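Local coordinates for protein 1-acyl-sn-glycerol-3-phosphate acyltransferase (Thermotoga maritima, PDB 5KYM) that catalyses the transfer of an acyl chain onto 1-acyl-sn-glycerol 3-phosphate (lysophosphatidic acid), giving phosphatidic acid at the membrane, at residues A[77-82]-A[143-148]; A[182-187]-A[212-217]; A[63-68]-A[206-211]; A[87-92]-A[186-191]; A[44-49]-A[118-123]. All blocks are in the same frame, centred on the assembly; numbering follows the deposited sequence.

Interaction 1 of 5, residues A[77-82]-A[143-148]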
# COMPACT_ATOMS: atom_id res chain seq x y z
N ASN A 77 10.54 -0.92 -12.07
CA ASN A 77 9.83 -1.26 -10.84
C ASN A 77 10.62 -0.80 -9.60
O ASN A 77 11.73 -0.28 -9.71
CB ASN A 77 9.49 -2.76 -10.79
CG ASN A 77 10.70 -3.61 -10.64
OD1 ASN A 77 11.79 -3.18 -11.03
ND2 ASN A 77 10.54 -4.82 -10.05
N PHE A 78 10.03 -0.97 -8.41
CA PHE A 78 10.65 -0.52 -7.17
C PHE A 78 10.01 -1.24 -5.98
O PHE A 78 9.08 -2.03 -6.17
CB PHE A 78 10.60 1.03 -7.04
CG PHE A 78 9.29 1.62 -7.39
CD1 PHE A 78 8.25 1.62 -6.46
CD2 PHE A 78 9.06 2.17 -8.64
CE1 PHE A 78 6.98 2.16 -6.81
CE2 PHE A 78 7.82 2.73 -8.96
CZ PHE A 78 6.78 2.74 -8.05
N ILE A 79 10.55 -1.04 -4.78
CA ILE A 79 9.97 -1.60 -3.58
C ILE A 79 9.55 -0.45 -2.69
O ILE A 79 10.40 0.23 -2.16
CB ILE A 79 10.94 -2.46 -2.81
CG1 ILE A 79 11.48 -3.56 -3.67
CG2 ILE A 79 10.21 -3.09 -1.61
CD1 ILE A 79 12.78 -4.12 -3.08
N VAL A 80 8.23 -0.25 -2.52
CA VAL A 80 7.70 0.83 -1.66
C VAL A 80 7.91 0.34 -0.26
O VAL A 80 7.57 -0.77 0.06
CB VAL A 80 6.21 1.18 -1.93
CG1 VAL A 80 5.75 2.30 -1.02
CG2 VAL A 80 6.02 1.61 -3.36
N VAL A 81 8.56 1.15 0.55
CA VAL A 81 8.75 0.81 1.90
C VAL A 81 8.11 1.90 2.74
O VAL A 81 8.49 3.06 2.68
CB VAL A 81 10.22 0.58 2.20
CG1 VAL A 81 10.51 0.48 3.72
CG2 VAL A 81 10.67 -0.70 1.49
N ALA A 82 7.09 1.49 3.50
CA ALA A 82 6.25 2.43 4.21
C ALA A 82 6.05 2.00 5.64
O ALA A 82 6.08 0.80 5.91
CB ALA A 82 4.91 2.57 3.49
N GLU A 143 11.67 -13.35 -6.94
CA GLU A 143 11.50 -13.82 -8.32
C GLU A 143 10.65 -12.85 -9.13
O GLU A 143 11.11 -12.35 -10.17
CB GLU A 143 10.99 -15.27 -8.33
CG GLU A 143 11.98 -16.38 -7.88
CD GLU A 143 13.48 -16.16 -8.23
OE1 GLU A 143 13.69 -16.07 -9.47
OE2 GLU A 143 14.39 -16.09 -7.29
N LYS A 144 9.45 -12.54 -8.63
CA LYS A 144 8.64 -11.45 -9.17
C LYS A 144 9.37 -10.12 -9.36
O LYS A 144 9.22 -9.49 -10.42
CB LYS A 144 7.40 -11.20 -8.30
CG LYS A 144 6.36 -12.25 -8.50
CD LYS A 144 5.27 -12.33 -7.44
CE LYS A 144 4.28 -13.41 -7.89
NZ LYS A 144 3.27 -13.75 -6.87
N LEU A 145 10.17 -9.71 -8.38
CA LEU A 145 10.97 -8.50 -8.52
C LEU A 145 11.88 -8.56 -9.71
O LEU A 145 11.90 -7.60 -10.50
CB LEU A 145 11.77 -8.18 -7.27
CG LEU A 145 10.90 -7.41 -6.25
CD1 LEU A 145 11.43 -7.63 -4.83
CD2 LEU A 145 10.75 -5.94 -6.54
N LYS A 146 12.58 -9.69 -9.89
CA LYS A 146 13.48 -9.90 -11.04
C LYS A 146 12.74 -9.84 -12.37
O LYS A 146 13.24 -9.29 -13.34
CB LYS A 146 14.24 -11.20 -10.89
CG LYS A 146 15.26 -11.18 -9.75
CD LYS A 146 15.50 -12.59 -9.19
CE LYS A 146 16.74 -12.76 -8.28
NZ LYS A 146 16.90 -14.19 -7.82
N ASN A 147 11.53 -10.34 -12.43
CA ASN A 147 10.76 -10.20 -13.68
C ASN A 147 10.19 -8.80 -13.89
O ASN A 147 9.81 -8.47 -14.99
CB ASN A 147 9.66 -11.26 -13.79
CG ASN A 147 10.20 -12.68 -13.59
OD1 ASN A 147 11.35 -12.99 -13.96
ND2 ASN A 147 9.39 -13.53 -12.96
N GLY A 148 10.11 -7.98 -12.85
CA GLY A 148 9.70 -6.57 -13.01
C GLY A 148 8.48 -6.08 -12.26
O GLY A 148 7.97 -5.01 -12.58
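The flat amide of Asn77 reaches across to the end of helix 137-147. Leu145 O lies at its ND2 side, 25° out of the amide plane, and the Gly148 carbonyl packs against its stem, with Asn77 CB 3.3 Å from Gly148 O. Phe78 points away from the helix, and its ring has Val80 CG2, two residues on, in plane at its edge. The helix closes in a Schellman motif: Gly148, at positive phi, sends weak bonds from its N to Lys144 O and Leu145 O, at angles where a CB would be jammed against the preceding carbonyl. Asn77 adds a second grip on this end, ND2 donating to Leu145 O over 3.1 Å on a carbonyl lone pair, though the bond is bent (136°). ND2 has its stronger partner in Val149 O, tying the helix exit to the start of strand 79-82 in the mixed sheet of the acyltransferase domain. Nearby, Ile79 and Leu145 meet at about a right angle, Ile79 CG1 lying 3.8 Å from Leu145 CD2.

Interaction 2 of 5, residues A[182-187]-A[212-217]; sequences PVLPVS and HEPVDP
His212 and Ser187 close one end of this antiparallel pairing, in which the chain leaving strand 207-211 runs back along strand 183-189. The tight side is mostly backbone. Val183 and Val215 form a single hydrogen-bonded bridge, with Val215 N to Val183 O at 2.7 Å and Val183 N to Val215 O at 3.0 Å; farther along, His212 N donates to Pro185 O. The register slips by one residue at Glu213 between these points. Packing fills in around them: the Pro185 ring lies against His212, CB to CD2 3.9 Å, and Leu184 CD1 is 4.1 Å from Pro214 CD. On the loose side Glu213 and Asp216 point away and are exposed; Pro214 is exposed too, though its ring lies beside Leu184. The His212 imidazole turns its edge to the strand, and NE2 donates to Ser187 OG at 2.7 Å with the oxygen only 9° out of the ring plane. A leucine in place of His212 would probably leave Ser187 OG without this donor. Since OG is also bonded to Val234 O, which can only accept, the hydroxyl receives from the imidazole and gives to helix 223-243, a short directed chain joining loop, strand and helix.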
# COMPACT_ATOMS: atom_id res chain seq x y z
N PRO A 182 15.39 -0.58 -6.63
CA PRO A 182 15.35 0.57 -5.74
C PRO A 182 14.18 0.59 -4.78
O PRO A 182 13.07 0.24 -5.14
CB PRO A 182 15.26 1.78 -6.68
CG PRO A 182 15.07 1.24 -8.05
CD PRO A 182 15.12 -0.24 -8.03
N VAL A 183 14.49 0.97 -3.54
CA VAL A 183 13.54 1.19 -2.46
C VAL A 183 13.00 2.61 -2.59
O VAL A 183 13.76 3.55 -2.86
CB VAL A 183 14.25 0.97 -1.10
CG1 VAL A 183 13.39 1.41 0.06
CG2 VAL A 183 14.60 -0.49 -0.98
N LEU A 184 11.70 2.77 -2.42
CA LEU A 184 11.07 4.11 -2.51
C LEU A 184 10.45 4.32 -1.13
O LEU A 184 9.37 3.82 -0.88
CB LEU A 184 10.02 4.21 -3.64
CG LEU A 184 9.20 5.50 -3.71
CD1 LEU A 184 10.14 6.59 -4.09
CD2 LEU A 184 7.97 5.50 -4.58
N PRO A 185 11.14 5.06 -0.24
CA PRO A 185 10.62 5.22 1.10
C PRO A 185 9.40 6.11 1.14
O PRO A 185 9.42 7.11 0.47
CB PRO A 185 11.77 5.89 1.84
CG PRO A 185 12.96 5.53 1.08
CD PRO A 185 12.48 5.63 -0.35
N VAL A 186 8.38 5.73 1.92
CA VAL A 186 7.13 6.49 1.99
C VAL A 186 6.71 6.65 3.42
O VAL A 186 6.83 5.72 4.13
CB VAL A 186 5.99 5.77 1.25
CG1 VAL A 186 4.66 6.42 1.53
CG2 VAL A 186 6.29 5.82 -0.23
N SER A 187 6.20 7.80 3.82
CA SER A 187 5.73 7.99 5.17
C SER A 187 4.25 8.32 5.10
O SER A 187 3.84 9.19 4.32
CB SER A 187 6.45 9.15 5.81
OG SER A 187 7.85 9.06 5.69
N HIS A 212 9.54 9.91 -0.65
CA HIS A 212 10.92 10.31 -0.51
C HIS A 212 11.76 9.87 -1.71
O HIS A 212 11.28 9.15 -2.57
CB HIS A 212 11.48 9.61 0.71
CG HIS A 212 10.79 9.96 2.00
ND1 HIS A 212 10.84 11.21 2.56
CD2 HIS A 212 10.07 9.20 2.86
CE1 HIS A 212 10.15 11.22 3.68
NE2 HIS A 212 9.69 10.01 3.90
N GLU A 213 13.01 10.32 -1.78
CA GLU A 213 13.93 9.98 -2.89
C GLU A 213 14.32 8.50 -2.88
O GLU A 213 14.79 7.98 -1.83
CB GLU A 213 15.22 10.79 -2.84
CG GLU A 213 15.12 12.23 -3.26
CD GLU A 213 16.25 12.96 -2.60
OE1 GLU A 213 17.47 12.67 -2.82
OE2 GLU A 213 15.87 13.77 -1.76
N PRO A 214 14.20 7.84 -4.06
CA PRO A 214 14.54 6.43 -4.15
C PRO A 214 15.97 6.11 -3.65
O PRO A 214 16.89 6.86 -3.88
CB PRO A 214 14.38 6.14 -5.64
CG PRO A 214 14.20 7.42 -6.35
CD PRO A 214 13.64 8.33 -5.32
N VAL A 215 16.09 4.98 -2.99
CA VAL A 215 17.37 4.51 -2.41
C VAL A 215 17.89 3.30 -3.21
O VAL A 215 17.10 2.46 -3.58
CB VAL A 215 17.19 4.20 -0.90
CG1 VAL A 215 18.33 3.45 -0.31
CG2 VAL A 215 17.06 5.49 -0.18
N ASP A 216 19.19 3.27 -3.48
CA ASP A 216 19.81 2.21 -4.22
C ASP A 216 20.49 1.29 -3.23
O ASP A 216 21.41 1.71 -2.55
CB ASP A 216 20.86 2.77 -5.17
CG ASP A 216 21.38 1.72 -6.17
OD1 ASP A 216 21.27 0.50 -5.93
OD2 ASP A 216 21.89 2.18 -7.21
N PRO A 217 20.07 0.03 -3.16
CA PRO A 217 20.70 -0.88 -2.25
C PRO A 217 22.24 -1.10 -2.50
O PRO A 217 23.03 -1.37 -1.54
CB PRO A 217 19.93 -2.20 -2.49
CG PRO A 217 18.77 -1.89 -3.32
CD PRO A 217 19.04 -0.60 -3.97

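Interaction 3 of 5, residues A[63-68]-A[206-211]; sequences DVVVEG and KVFLKI
Glu67 and Lys210, paired on neighbouring parallel strands, cross obliquely with their aliphatic parts in contact, Glu67 CD lying 3.7 Å from Lys210 CD. Glu67 holds CG between its backbone N and carbonyl carbon (chi1 66°), and both chains are extended beyond CG. Their charges do not form a salt bridge with each other, OE1 to NZ being 4.1 Å; Glu67 OE2 is instead bridged to Arg244 and Lys210 NZ to Glu240. On the same face Val65 CB approaches Phe208 CD2 obliquely at 3.9 Å. The opposite face is wholly apolar. There Val66 CG1 meets Ile211 CD1, also at 3.9 Å, and lies 4.3 Å from Leu209 CD1, while Val64 faces Val207. Strands 64-67 and 207-211 run 14° apart and share a ladder of five backbone hydrogen bonds, of which Val65 N to Val207 O is weak. At the far end Gly68 turns out of the ladder at positive phi, where a CB would run into Ile211 O. Strand 64-67 is an outermost strand of the mixed sheet in this chain, and 207-211 lies between it and strand 183-189. Val64, Val66 and Leu209 rest on Phe96, and Val207 on Leu92, of helix 89-96; the Glu67 and Lys210 face looks toward the C-terminal part of the chain, with Lys210 bridged to helix 223-243 and Phe208 packed on Ser246.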
# COMPACT_ATOMS: atom_id res chain seq x y z
N ASP A 63 -9.54 13.68 3.18
CA ASP A 63 -8.77 14.29 2.05
C ASP A 63 -7.36 13.81 2.03
O ASP A 63 -6.65 13.96 3.04
CB ASP A 63 -8.79 15.80 2.05
CG ASP A 63 -10.15 16.37 1.74
OD1 ASP A 63 -11.07 16.02 2.51
OD2 ASP A 63 -10.35 17.13 0.77
N VAL A 64 -6.90 13.26 0.92
CA VAL A 64 -5.54 12.77 0.84
C VAL A 64 -4.64 13.93 0.38
O VAL A 64 -5.08 14.78 -0.34
CB VAL A 64 -5.48 11.55 -0.10
CG1 VAL A 64 -4.05 11.04 -0.26
CG2 VAL A 64 -6.31 10.45 0.47
N VAL A 65 -3.39 13.98 0.80
CA VAL A 65 -2.46 15.03 0.32
C VAL A 65 -1.11 14.40 0.18
O VAL A 65 -0.60 13.83 1.12
CB VAL A 65 -2.34 16.21 1.32
CG1 VAL A 65 -1.30 17.21 0.93
CG2 VAL A 65 -3.66 16.90 1.47
N VAL A 66 -0.54 14.53 -1.01
CA VAL A 66 0.65 13.78 -1.44
C VAL A 66 1.79 14.73 -1.73
O VAL A 66 1.65 15.67 -2.49
CB VAL A 66 0.39 13.01 -2.73
CG1 VAL A 66 1.45 11.96 -2.90
CG2 VAL A 66 -0.95 12.31 -2.64
N GLU A 67 2.93 14.49 -1.16
CA GLU A 67 4.08 15.19 -1.67
C GLU A 67 5.15 14.22 -2.06
O GLU A 67 5.30 13.15 -1.52
CB GLU A 67 4.50 16.22 -0.69
CG GLU A 67 5.02 15.62 0.56
CD GLU A 67 5.55 16.66 1.47
OE1 GLU A 67 6.66 17.20 1.18
OE2 GLU A 67 4.83 16.88 2.48
N GLY A 68 5.92 14.63 -3.05
CA GLY A 68 7.02 13.84 -3.60
C GLY A 68 6.60 12.85 -4.66
O GLY A 68 7.28 11.87 -4.86
N LYS A 206 -7.93 13.93 7.79
CA LYS A 206 -7.03 14.13 6.65
C LYS A 206 -5.97 13.04 6.64
O LYS A 206 -5.47 12.64 7.68
CB LYS A 206 -6.34 15.46 6.77
CG LYS A 206 -7.31 16.61 7.01
CD LYS A 206 -6.62 17.95 7.01
CE LYS A 206 -6.19 18.36 8.40
NZ LYS A 206 -5.23 19.47 8.17
N VAL A 207 -5.63 12.52 5.47
CA VAL A 207 -4.48 11.63 5.34
C VAL A 207 -3.38 12.38 4.58
O VAL A 207 -3.68 13.08 3.59
CB VAL A 207 -4.87 10.36 4.58
CG1 VAL A 207 -3.69 9.43 4.38
CG2 VAL A 207 -5.98 9.65 5.33
N PHE A 208 -2.14 12.25 5.05
CA PHE A 208 -0.96 12.78 4.37
C PHE A 208 -0.01 11.67 4.00
O PHE A 208 0.14 10.72 4.71
CB PHE A 208 -0.20 13.70 5.29
CG PHE A 208 -0.98 14.86 5.74
CD1 PHE A 208 -1.82 14.76 6.83
CD2 PHE A 208 -0.95 16.05 5.00
CE1 PHE A 208 -2.55 15.88 7.23
CE2 PHE A 208 -1.69 17.16 5.39
CZ PHE A 208 -2.49 17.08 6.51
N LEU A 209 0.72 11.87 2.95
CA LEU A 209 1.55 10.85 2.35
C LEU A 209 2.77 11.59 1.88
O LEU A 209 2.63 12.57 1.16
CB LEU A 209 0.79 10.28 1.16
CG LEU A 209 1.06 8.86 0.80
CD1 LEU A 209 0.27 8.56 -0.48
CD2 LEU A 209 2.53 8.76 0.55
N LYS A 210 3.95 11.19 2.31
CA LYS A 210 5.19 11.80 1.80
C LYS A 210 6.10 10.73 1.14
O LYS A 210 6.61 9.82 1.79
CB LYS A 210 5.93 12.54 2.91
CG LYS A 210 7.25 13.13 2.47
CD LYS A 210 7.70 14.28 3.32
CE LYS A 210 9.12 14.63 2.96
NZ LYS A 210 9.50 15.81 3.76
N ILE A 211 6.30 10.92 -0.17
CA ILE A 211 7.13 10.09 -0.98
C ILE A 211 8.55 10.69 -1.03
O ILE A 211 8.72 11.82 -1.42
CB ILE A 211 6.55 9.99 -2.38
CG1 ILE A 211 5.07 9.60 -2.33
CG2 ILE A 211 7.25 8.86 -3.12
CD1 ILE A 211 4.36 9.49 -3.68

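Interaction 4 of 5, residues A[87-92]-A[186-191]; sequences LMDIPL and VSIWGT
Thr191 and Asp89 make the polar link of this contact: Thr191 OG1 donates to Asp89 OD1. The modelled separation is too short to be taken literally at this resolution. Thr191 places OG1 between its backbone N and carbonyl carbon (chi1 55°), which turns it toward the carboxylate. The other carboxylate oxygen, OD2, is engaged within its own part of the sequence, just before helix 89-96, accepting from His84 ND1 and Gln85 N. His84 and Asp89 are the two ends of the HX4D motif of glycerolipid acyltransferases, in which the histidine is thought to act as the general base and the aspartate to orient it. Thr191, two residues past the end of the strand that carries Ile188, is thus a second-shell residue that probably helps hold the carboxylate in place. It opens the short helix 191-194, with Gly190 as N-cap at backbone angles that call for glycine. Apolar packing surrounds this link. Leu92 and Ile188 reach toward each other tip to tip, Leu92 CD2 lying 3.6 Å from Ile188 CG2, and the same CD2 is 3.8 Å from Thr191 CG2. The Ile188 methyls also make van der Waals contact with the carboxylate: CG2 is 3.5 Å from Asp89 OD1, and CD1 is 3.7 Å from Asp89 CG. Leu92 continues onto Val207 and Leu209 of the adjoining strand, whereas the thioether chain of Met88 turns toward helix 38-59, touching Ala56 and Phe57.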
# COMPACT_ATOMS: atom_id res chain seq x y z
N LEU A 87 -5.53 -0.53 8.02
CA LEU A 87 -5.88 -1.29 6.78
C LEU A 87 -5.87 -0.39 5.56
O LEU A 87 -5.51 -0.84 4.49
CB LEU A 87 -7.25 -1.96 6.83
CG LEU A 87 -7.39 -3.09 7.88
CD1 LEU A 87 -8.83 -3.62 7.77
CD2 LEU A 87 -6.33 -4.24 7.87
N MET A 88 -6.26 0.87 5.72
CA MET A 88 -6.36 1.76 4.61
C MET A 88 -5.00 2.08 3.95
O MET A 88 -4.96 2.64 2.84
CB MET A 88 -7.06 3.06 5.04
CG MET A 88 -8.53 2.91 5.43
SD MET A 88 -9.57 2.02 4.23
CE MET A 88 -9.60 3.31 2.95
N ASP A 89 -3.89 1.71 4.59
CA ASP A 89 -2.60 1.95 3.97
C ASP A 89 -2.46 1.35 2.55
O ASP A 89 -1.94 1.97 1.66
CB ASP A 89 -1.46 1.50 4.88
CG ASP A 89 -1.40 2.26 6.17
OD1 ASP A 89 -1.93 3.41 6.25
OD2 ASP A 89 -0.78 1.68 7.10
N ILE A 90 -2.97 0.16 2.35
CA ILE A 90 -2.94 -0.47 1.05
C ILE A 90 -3.72 0.35 -0.03
O ILE A 90 -3.14 0.69 -1.07
CB ILE A 90 -3.27 -1.97 1.21
CG1 ILE A 90 -1.97 -2.68 1.75
CG2 ILE A 90 -3.67 -2.64 -0.09
CD1 ILE A 90 -0.67 -2.72 0.82
N PRO A 91 -5.00 0.66 0.22
CA PRO A 91 -5.66 1.50 -0.80
C PRO A 91 -4.95 2.84 -1.02
O PRO A 91 -4.88 3.33 -2.16
CB PRO A 91 -7.10 1.71 -0.25
CG PRO A 91 -7.13 1.10 1.12
CD PRO A 91 -5.95 0.12 1.21
N LEU A 92 -4.44 3.41 0.07
CA LEU A 92 -3.67 4.64 -0.00
C LEU A 92 -2.46 4.48 -0.91
O LEU A 92 -2.34 5.24 -1.86
CB LEU A 92 -3.21 5.07 1.39
CG LEU A 92 -2.37 6.32 1.51
CD1 LEU A 92 -3.24 7.47 1.17
CD2 LEU A 92 -1.82 6.48 2.89
N VAL A 186 8.38 5.73 1.92
CA VAL A 186 7.13 6.49 1.99
C VAL A 186 6.71 6.65 3.42
O VAL A 186 6.83 5.72 4.13
CB VAL A 186 5.99 5.77 1.25
CG1 VAL A 186 4.66 6.42 1.53
CG2 VAL A 186 6.29 5.82 -0.23
N SER A 187 6.20 7.80 3.82
CA SER A 187 5.73 7.99 5.17
C SER A 187 4.25 8.32 5.10
O SER A 187 3.84 9.19 4.32
CB SER A 187 6.45 9.15 5.81
OG SER A 187 7.85 9.06 5.69
N ILE A 188 3.46 7.64 5.92
CA ILE A 188 2.00 7.75 5.93
C ILE A 188 1.61 8.33 7.28
O ILE A 188 2.05 7.80 8.35
CB ILE A 188 1.37 6.37 5.87
CG1 ILE A 188 1.72 5.66 4.55
CG2 ILE A 188 -0.15 6.47 6.05
CD1 ILE A 188 1.14 4.26 4.37
N TRP A 189 0.82 9.41 7.28
CA TRP A 189 0.24 9.86 8.51
C TRP A 189 -1.20 10.22 8.40
O TRP A 189 -1.56 10.99 7.56
CB TRP A 189 0.94 11.09 8.98
CG TRP A 189 0.43 11.49 10.34
CD1 TRP A 189 -0.28 12.56 10.68
CD2 TRP A 189 0.61 10.74 11.54
NE1 TRP A 189 -0.55 12.56 12.01
CE2 TRP A 189 -0.02 11.43 12.57
CE3 TRP A 189 1.26 9.53 11.83
CZ2 TRP A 189 -0.07 10.97 13.87
CZ3 TRP A 189 1.22 9.06 13.12
CH2 TRP A 189 0.55 9.77 14.13
N GLY A 190 -2.02 9.71 9.31
CA GLY A 190 -3.48 9.94 9.34
C GLY A 190 -4.43 8.76 9.04
O GLY A 190 -5.58 8.81 9.38
N THR A 191 -3.95 7.72 8.41
CA THR A 191 -4.77 6.59 8.18
C THR A 191 -5.05 5.93 9.53
O THR A 191 -6.09 5.28 9.70
CB THR A 191 -4.14 5.57 7.22
OG1 THR A 191 -2.84 5.16 7.69
CG2 THR A 191 -4.02 6.13 5.91

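Interaction 5 of 5, residues A[44-49]-A[118-123]; sequences YVLKEI and IRYLNG
Val45 projects from helix 38-59 onto Tyr120, and each of its carbons finds part of the aromatic group. CB starts near the phenol end, 3.5 Å from Tyr120 CZ. CG1, anti to the backbone N (chi1 179°), stands over the middle of one ring face, 3.5 Å from the ring centroid and 13° off the normal, a CH-pi contact. CG2 reaches the hydroxyl instead, 3.4 Å from Tyr120 OH. Leu46 CD2 comes in at the ring edge, near its plane and 4.4 Å from Tyr120 CE1. Helices 2-34 and 38-59 are probably the two-helix motif that positions the active site within the bilayer; here helix 38-59 packs against the end of helix 114-120, and the Tyr120 side chain also touches Leu29 of helix 2-34. An alanine at Tyr120 would keep CB but is likely to open a gap beside Val45, which would lose its aromatic partner. The rest of the contact is aliphatic: Ile49 CD1 meets Leu121 CD2 tip to tip at 3.9 Å, and Leu46 CD2 lies 4.0 Å from the same Leu121 CD2. Ile49 is close to a bound nonane whose pocket includes Glu48 and Tyr117. Past Leu121 helix 114-120 ends in a Schellman motif, with Asn122 at positive phi and Gly123 N bonded to Ile118 O; beyond it, Lys144 NZ is bonded to Asn122 O and Gly123 O.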
# COMPACT_ATOMS: atom_id res chain seq x y z
N TYR A 44 -5.66 -0.55 -18.45
CA TYR A 44 -7.03 -0.33 -18.03
C TYR A 44 -7.25 -0.87 -16.65
O TYR A 44 -7.71 -0.15 -15.80
CB TYR A 44 -8.01 -0.99 -19.02
CG TYR A 44 -9.41 -1.15 -18.54
CD1 TYR A 44 -10.21 -0.07 -18.36
CD2 TYR A 44 -9.94 -2.41 -18.31
CE1 TYR A 44 -11.52 -0.21 -17.96
CE2 TYR A 44 -11.26 -2.57 -17.89
CZ TYR A 44 -12.04 -1.45 -17.69
OH TYR A 44 -13.35 -1.54 -17.27
N VAL A 45 -6.88 -2.13 -16.41
CA VAL A 45 -7.12 -2.74 -15.10
C VAL A 45 -6.34 -1.98 -14.04
O VAL A 45 -6.88 -1.67 -12.95
CB VAL A 45 -6.70 -4.22 -15.01
CG1 VAL A 45 -6.98 -4.76 -13.59
CG2 VAL A 45 -7.42 -5.05 -16.03
N LEU A 46 -5.07 -1.71 -14.36
CA LEU A 46 -4.22 -0.98 -13.43
C LEU A 46 -4.77 0.39 -13.07
O LEU A 46 -4.68 0.81 -11.94
CB LEU A 46 -2.76 -0.89 -13.92
CG LEU A 46 -1.94 -2.17 -13.72
CD1 LEU A 46 -0.53 -1.95 -14.14
CD2 LEU A 46 -1.95 -2.74 -12.28
N LYS A 47 -5.35 1.07 -14.04
CA LYS A 47 -5.83 2.43 -13.83
C LYS A 47 -7.04 2.35 -12.95
O LYS A 47 -7.16 3.14 -12.04
CB LYS A 47 -6.13 3.10 -15.17
CG LYS A 47 -6.36 4.59 -15.15
CD LYS A 47 -5.09 5.35 -14.73
CE LYS A 47 -5.45 6.59 -13.93
NZ LYS A 47 -6.44 7.46 -14.68
N GLU A 48 -7.90 1.35 -13.17
CA GLU A 48 -9.11 1.16 -12.34
C GLU A 48 -8.86 0.91 -10.87
O GLU A 48 -9.68 1.30 -10.04
CB GLU A 48 -9.99 0.02 -12.89
CG GLU A 48 -10.77 0.31 -14.16
CD GLU A 48 -11.55 1.58 -14.04
OE1 GLU A 48 -12.31 1.74 -13.01
OE2 GLU A 48 -11.33 2.45 -14.93
N ILE A 49 -7.77 0.21 -10.59
CA ILE A 49 -7.26 -0.08 -9.26
C ILE A 49 -6.81 1.19 -8.61
O ILE A 49 -7.14 1.46 -7.47
CB ILE A 49 -6.03 -1.07 -9.31
CG1 ILE A 49 -6.54 -2.45 -9.73
CG2 ILE A 49 -5.23 -1.14 -7.98
CD1 ILE A 49 -5.44 -3.41 -10.16
N ILE A 118 -5.83 -9.00 -5.60
CA ILE A 118 -4.51 -9.34 -5.04
C ILE A 118 -3.70 -10.15 -6.02
O ILE A 118 -2.52 -9.91 -6.17
CB ILE A 118 -4.59 -10.15 -3.73
CG1 ILE A 118 -5.23 -9.30 -2.62
CG2 ILE A 118 -3.20 -10.62 -3.32
CD1 ILE A 118 -5.38 -9.94 -1.26
N ARG A 119 -4.34 -11.14 -6.63
CA ARG A 119 -3.72 -11.93 -7.67
C ARG A 119 -3.35 -11.08 -8.86
O ARG A 119 -2.23 -11.19 -9.32
CB ARG A 119 -4.63 -13.06 -8.12
CG ARG A 119 -4.61 -14.26 -7.19
CD ARG A 119 -5.06 -15.58 -7.91
NE ARG A 119 -6.52 -15.63 -8.02
CZ ARG A 119 -7.36 -15.84 -6.99
NH1 ARG A 119 -6.90 -16.06 -5.73
NH2 ARG A 119 -8.67 -15.81 -7.20
N TYR A 120 -4.23 -10.20 -9.35
CA TYR A 120 -3.90 -9.39 -10.52
C TYR A 120 -2.66 -8.55 -10.27
O TYR A 120 -1.80 -8.45 -11.15
CB TYR A 120 -5.04 -8.48 -10.95
CG TYR A 120 -4.87 -7.95 -12.38
CD1 TYR A 120 -4.08 -6.88 -12.63
CD2 TYR A 120 -5.56 -8.52 -13.45
CE1 TYR A 120 -3.91 -6.38 -13.92
CE2 TYR A 120 -5.43 -8.04 -14.73
CZ TYR A 120 -4.59 -6.97 -14.98
OH TYR A 120 -4.37 -6.44 -16.25
N LEU A 121 -2.53 -7.99 -9.06
CA LEU A 121 -1.35 -7.21 -8.69
C LEU A 121 -0.10 -8.04 -8.44
O LEU A 121 0.90 -7.49 -7.95
CB LEU A 121 -1.65 -6.35 -7.46
CG LEU A 121 -2.67 -5.23 -7.73
CD1 LEU A 121 -3.33 -4.77 -6.45
CD2 LEU A 121 -2.01 -4.06 -8.49
N ASN A 122 -0.17 -9.33 -8.75
CA ASN A 122 0.88 -10.31 -8.49
C ASN A 122 1.29 -10.41 -7.05
O ASN A 122 2.42 -10.73 -6.77
CB ASN A 122 2.09 -10.00 -9.37
CG ASN A 122 2.15 -10.88 -10.56
OD1 ASN A 122 3.04 -11.72 -10.69
ND2 ASN A 122 1.20 -10.70 -11.45
N GLY A 123 0.37 -10.18 -6.11
CA GLY A 123 0.66 -10.34 -4.67
C GLY A 123 1.15 -11.72 -4.24
O GLY A 123 1.38 -12.56 -5.04

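In the fold
Interactions 1 to 4 all reach the same mixed sheet. Interactions 2 and 4 share Val186 and Ser187 of strand 183-189, which bonds to strand 79-82 of interaction 1 through Val81 O and Val186 N, and to strand 207-211 of interaction 3 through Ser187 O and Lys210 N. Interaction 4 is fully buried and joins a catalytic-motif carboxylate to apolar packing. Interaction 3, at a sheet edge, has one apolar face and one that mixes charged and apolar side chains, and is only partly buried. Interactions 1 and 2 are mainly buried but reach exposed loop residues. Interaction 5 lies apart from the sheet, with no hydrogen bond across it, and touches interaction 1 through Lys144.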